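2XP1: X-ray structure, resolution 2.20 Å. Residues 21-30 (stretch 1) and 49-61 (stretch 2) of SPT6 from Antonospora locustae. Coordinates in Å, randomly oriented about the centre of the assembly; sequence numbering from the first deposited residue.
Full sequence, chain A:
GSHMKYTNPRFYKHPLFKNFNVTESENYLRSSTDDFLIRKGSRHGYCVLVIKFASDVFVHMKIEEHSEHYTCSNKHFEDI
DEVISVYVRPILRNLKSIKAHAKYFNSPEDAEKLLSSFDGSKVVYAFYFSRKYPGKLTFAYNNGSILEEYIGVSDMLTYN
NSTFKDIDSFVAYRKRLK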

# COMPACT_ATOMS: atom_id res chain seq x y z
N ASN A 21 0.78 14.78 -26.38
CA ASN A 21 1.76 13.71 -26.28
C ASN A 21 2.64 13.98 -25.07
O ASN A 21 2.37 14.93 -24.32
CB ASN A 21 2.60 13.64 -27.59
CG ASN A 21 3.38 14.91 -27.85
OD1 ASN A 21 3.71 15.66 -26.92
ND2 ASN A 21 3.70 15.16 -29.12
N VAL A 22 3.70 13.20 -24.89
CA VAL A 22 4.67 13.46 -23.81
C VAL A 22 5.22 14.91 -23.82
O VAL A 22 5.00 15.65 -22.85
CB VAL A 22 5.84 12.41 -23.77
CG1 VAL A 22 6.95 12.86 -22.79
CG2 VAL A 22 5.33 11.00 -23.40
N THR A 23 5.89 15.33 -24.90
CA THR A 23 6.53 16.67 -24.93
C THR A 23 5.55 17.81 -24.68
O THR A 23 5.81 18.69 -23.85
CB THR A 23 7.40 16.93 -26.21
OG1 THR A 23 8.69 16.36 -26.00
CG2 THR A 23 7.62 18.42 -26.46
N GLU A 24 4.40 17.76 -25.35
CA GLU A 24 3.38 18.79 -25.19
C GLU A 24 2.86 18.88 -23.75
O GLU A 24 2.64 20.00 -23.25
CB GLU A 24 2.23 18.59 -26.19
CG GLU A 24 2.63 18.89 -27.62
CD GLU A 24 1.79 18.15 -28.68
OE1 GLU A 24 0.95 17.29 -28.32
OE2 GLU A 24 2.00 18.41 -29.89
N SER A 25 2.72 17.73 -23.09
CA SER A 25 2.26 17.67 -21.68
C SER A 25 3.24 18.35 -20.75
O SER A 25 2.86 19.16 -19.92
CB SER A 25 2.14 16.24 -21.23
OG SER A 25 1.19 15.62 -22.06
N GLU A 26 4.50 17.99 -20.91
CA GLU A 26 5.55 18.49 -20.07
C GLU A 26 5.72 19.96 -20.39
O GLU A 26 5.77 20.78 -19.49
CB GLU A 26 6.82 17.70 -20.28
CG GLU A 26 6.64 16.22 -19.95
CD GLU A 26 7.95 15.48 -19.81
OE1 GLU A 26 8.99 16.03 -20.25
OE2 GLU A 26 7.94 14.33 -19.26
N ASN A 27 5.74 20.30 -21.67
CA ASN A 27 5.75 21.72 -22.08
C ASN A 27 4.65 22.51 -21.41
O ASN A 27 4.91 23.55 -20.79
CB ASN A 27 5.62 21.88 -23.58
CG ASN A 27 6.88 22.37 -24.19
OD1 ASN A 27 7.90 22.44 -23.51
ND2 ASN A 27 6.83 22.73 -25.46
N TYR A 28 3.43 22.02 -21.57
CA TYR A 28 2.28 22.70 -21.04
C TYR A 28 2.40 22.82 -19.54
O TYR A 28 2.10 23.87 -18.98
CB TYR A 28 1.01 21.96 -21.41
CG TYR A 28 -0.21 22.49 -20.71
CD1 TYR A 28 -0.92 23.60 -21.22
CD2 TYR A 28 -0.66 21.89 -19.54
CE1 TYR A 28 -2.06 24.08 -20.57
CE2 TYR A 28 -1.79 22.36 -18.88
CZ TYR A 28 -2.49 23.45 -19.40
OH TYR A 28 -3.59 23.88 -18.72
N LEU A 29 2.85 21.75 -18.89
CA LEU A 29 3.02 21.79 -17.45
C LEU A 29 4.20 22.70 -17.03
O LEU A 29 4.16 23.29 -15.96
CB LEU A 29 3.17 20.38 -16.86
CG LEU A 29 1.98 19.39 -16.94
CD1 LEU A 29 2.30 18.01 -16.37
CD2 LEU A 29 0.74 19.92 -16.24
N ARG A 30 5.25 22.77 -17.85
CA ARG A 30 6.42 23.60 -17.50
C ARG A 30 5.96 25.04 -17.25
O ARG A 30 6.37 25.66 -16.27
CB ARG A 30 7.50 23.62 -18.61
CG ARG A 30 8.62 22.58 -18.48
CD ARG A 30 9.51 22.50 -19.75
NE ARG A 30 10.10 21.17 -19.93
CZ ARG A 30 9.88 20.35 -20.97
NH1 ARG A 30 9.08 20.72 -21.96
NH2 ARG A 30 10.45 19.15 -21.02
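Stretch 2, residues 49-61: LVIKFASDVFVHM

How does stretch 2 lie on the helix? It forms a hairpin: the strand that includes Val-50 and Lys-52 pairs with strand 57-61 through backbone hydrogen bonds, joined by a type I turn from Ala-54 to Val-57. The N-to-C direction of the first strand makes 36° with that of helix 22-30 (signed crossing angle -36°), its axis passing 9.3 Å away; the second runs at 131°, 9.9 Å away. Alternation along the strands turns Val-50, Lys-52, Phe-58 and His-60 toward the helix.

What meets the first helical turn? Val-22 CG1 lies 4.0 Å from His-60 CE1, and Ser-25 CB is 4.2 Å from Val-50 CG2. Glu-26 follows with a polar tie: His-60 NE2 donates to Glu-26 OE2 at 3.0 Å, the oxygen near the imidazole plane. The same side chain covers one face of Phe-58, with Glu-26 CB 3.9 Å from the ring centroid.

Where is the apolar centre? Leu-29 touches both strands, its CD1 3.6 Å from Val-50 CG1 and its CB 3.7 Å from Phe-58 CE2.

How does the contact finish? Lys-52 NZ reaches the backbone, donating to Leu-29 O at 2.8 Å. Arg-30 then packs near the turn, its CG 3.5 Å from Ser-55 O and 4.0 Å from Phe-58 CZ, at the ring's edge.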

# COMPACT_ATOMS: atom_id res chain seq x y z
N LEU A 49 -1.73 9.77 -16.70
CA LEU A 49 -1.70 10.83 -15.72
C LEU A 49 -0.27 11.34 -15.75
O LEU A 49 0.66 10.54 -15.70
CB LEU A 49 -2.00 10.22 -14.34
CG LEU A 49 -1.74 11.04 -13.09
CD1 LEU A 49 -2.73 12.18 -13.08
CD2 LEU A 49 -1.93 10.17 -11.83
N VAL A 50 -0.11 12.65 -15.86
CA VAL A 50 1.20 13.28 -15.84
C VAL A 50 1.12 14.24 -14.65
O VAL A 50 0.25 15.10 -14.59
CB VAL A 50 1.51 14.06 -17.16
CG1 VAL A 50 2.98 14.55 -17.20
CG2 VAL A 50 1.22 13.20 -18.41
N ILE A 51 2.02 14.02 -13.68
CA ILE A 51 2.21 14.88 -12.51
C ILE A 51 3.59 15.56 -12.59
O ILE A 51 4.61 14.89 -12.76
CB ILE A 51 2.15 14.08 -11.21
CG1 ILE A 51 0.87 13.21 -11.14
CG2 ILE A 51 2.19 14.99 -10.04
CD1 ILE A 51 0.84 12.23 -9.95
N LYS A 52 3.61 16.89 -12.50
CA LYS A 52 4.86 17.66 -12.50
C LYS A 52 5.45 17.61 -11.08
O LYS A 52 4.86 18.13 -10.14
CB LYS A 52 4.54 19.11 -12.90
CG LYS A 52 5.58 20.15 -12.49
CD LYS A 52 5.31 21.55 -13.09
CE LYS A 52 4.16 22.28 -12.40
NZ LYS A 52 3.71 23.51 -13.20
N PHE A 53 6.59 16.95 -10.92
CA PHE A 53 7.21 16.90 -9.58
C PHE A 53 8.02 18.15 -9.34
O PHE A 53 8.03 18.67 -8.22
CB PHE A 53 8.06 15.64 -9.41
CG PHE A 53 7.28 14.48 -8.84
CD1 PHE A 53 5.97 14.25 -9.24
CD2 PHE A 53 7.87 13.61 -7.96
CE1 PHE A 53 5.25 13.18 -8.73
CE2 PHE A 53 7.14 12.55 -7.42
CZ PHE A 53 5.85 12.34 -7.82
N ALA A 54 8.65 18.64 -10.41
CA ALA A 54 9.49 19.82 -10.43
C ALA A 54 9.62 20.17 -11.91
O ALA A 54 9.30 19.35 -12.78
CB ALA A 54 10.87 19.53 -9.84
N SER A 55 10.08 21.39 -12.16
CA SER A 55 10.33 21.96 -13.49
C SER A 55 10.77 21.00 -14.61
O SER A 55 10.40 21.17 -15.77
CB SER A 55 11.40 23.04 -13.37
OG SER A 55 10.94 24.14 -12.61
N ASP A 56 11.62 20.03 -14.26
CA ASP A 56 12.09 19.07 -15.23
C ASP A 56 11.87 17.66 -14.74
O ASP A 56 12.50 16.74 -15.25
CB ASP A 56 13.58 19.28 -15.53
CG ASP A 56 14.47 18.99 -14.35
OD1 ASP A 56 13.98 19.08 -13.20
OD2 ASP A 56 15.66 18.70 -14.58
N VAL A 57 10.98 17.46 -13.77
CA VAL A 57 10.63 16.10 -13.34
C VAL A 57 9.16 15.82 -13.54
O VAL A 57 8.30 16.43 -12.90
CB VAL A 57 11.02 15.83 -11.89
CG1 VAL A 57 10.72 14.36 -11.53
CG2 VAL A 57 12.52 16.16 -11.67
N PHE A 58 8.87 14.89 -14.42
CA PHE A 58 7.48 14.53 -14.68
C PHE A 58 7.20 13.05 -14.46
O PHE A 58 7.99 12.20 -14.87
CB PHE A 58 7.06 15.01 -16.07
CG PHE A 58 7.21 16.48 -16.25
CD1 PHE A 58 8.40 17.02 -16.71
CD2 PHE A 58 6.17 17.35 -15.94
CE1 PHE A 58 8.56 18.39 -16.85
CE2 PHE A 58 6.33 18.73 -16.07
CZ PHE A 58 7.52 19.25 -16.53
N VAL A 59 6.10 12.72 -13.80
CA VAL A 59 5.75 11.34 -13.62
C VAL A 59 4.54 11.04 -14.50
O VAL A 59 3.52 11.76 -14.43
CB VAL A 59 5.43 11.06 -12.16
CG1 VAL A 59 4.77 9.74 -12.01
CG2 VAL A 59 6.73 11.06 -11.35
N HIS A 60 4.67 10.01 -15.33
CA HIS A 60 3.63 9.54 -16.23
C HIS A 60 3.09 8.20 -15.75
O HIS A 60 3.84 7.21 -15.76
CB HIS A 60 4.27 9.35 -17.60
CG HIS A 60 4.70 10.64 -18.22
ND1 HIS A 60 4.04 11.22 -19.28
CD2 HIS A 60 5.68 11.51 -17.87
CE1 HIS A 60 4.62 12.36 -19.60
NE2 HIS A 60 5.62 12.56 -18.76
N MET A 61 1.82 8.14 -15.33
CA MET A 61 1.23 6.88 -14.89
C MET A 61 0.09 6.39 -15.77
O MET A 61 -0.92 7.06 -15.86
CB MET A 61 0.69 7.02 -13.48
CG MET A 61 1.77 7.22 -12.48
SD MET A 61 1.01 7.47 -10.90
CE MET A 61 1.97 8.86 -10.38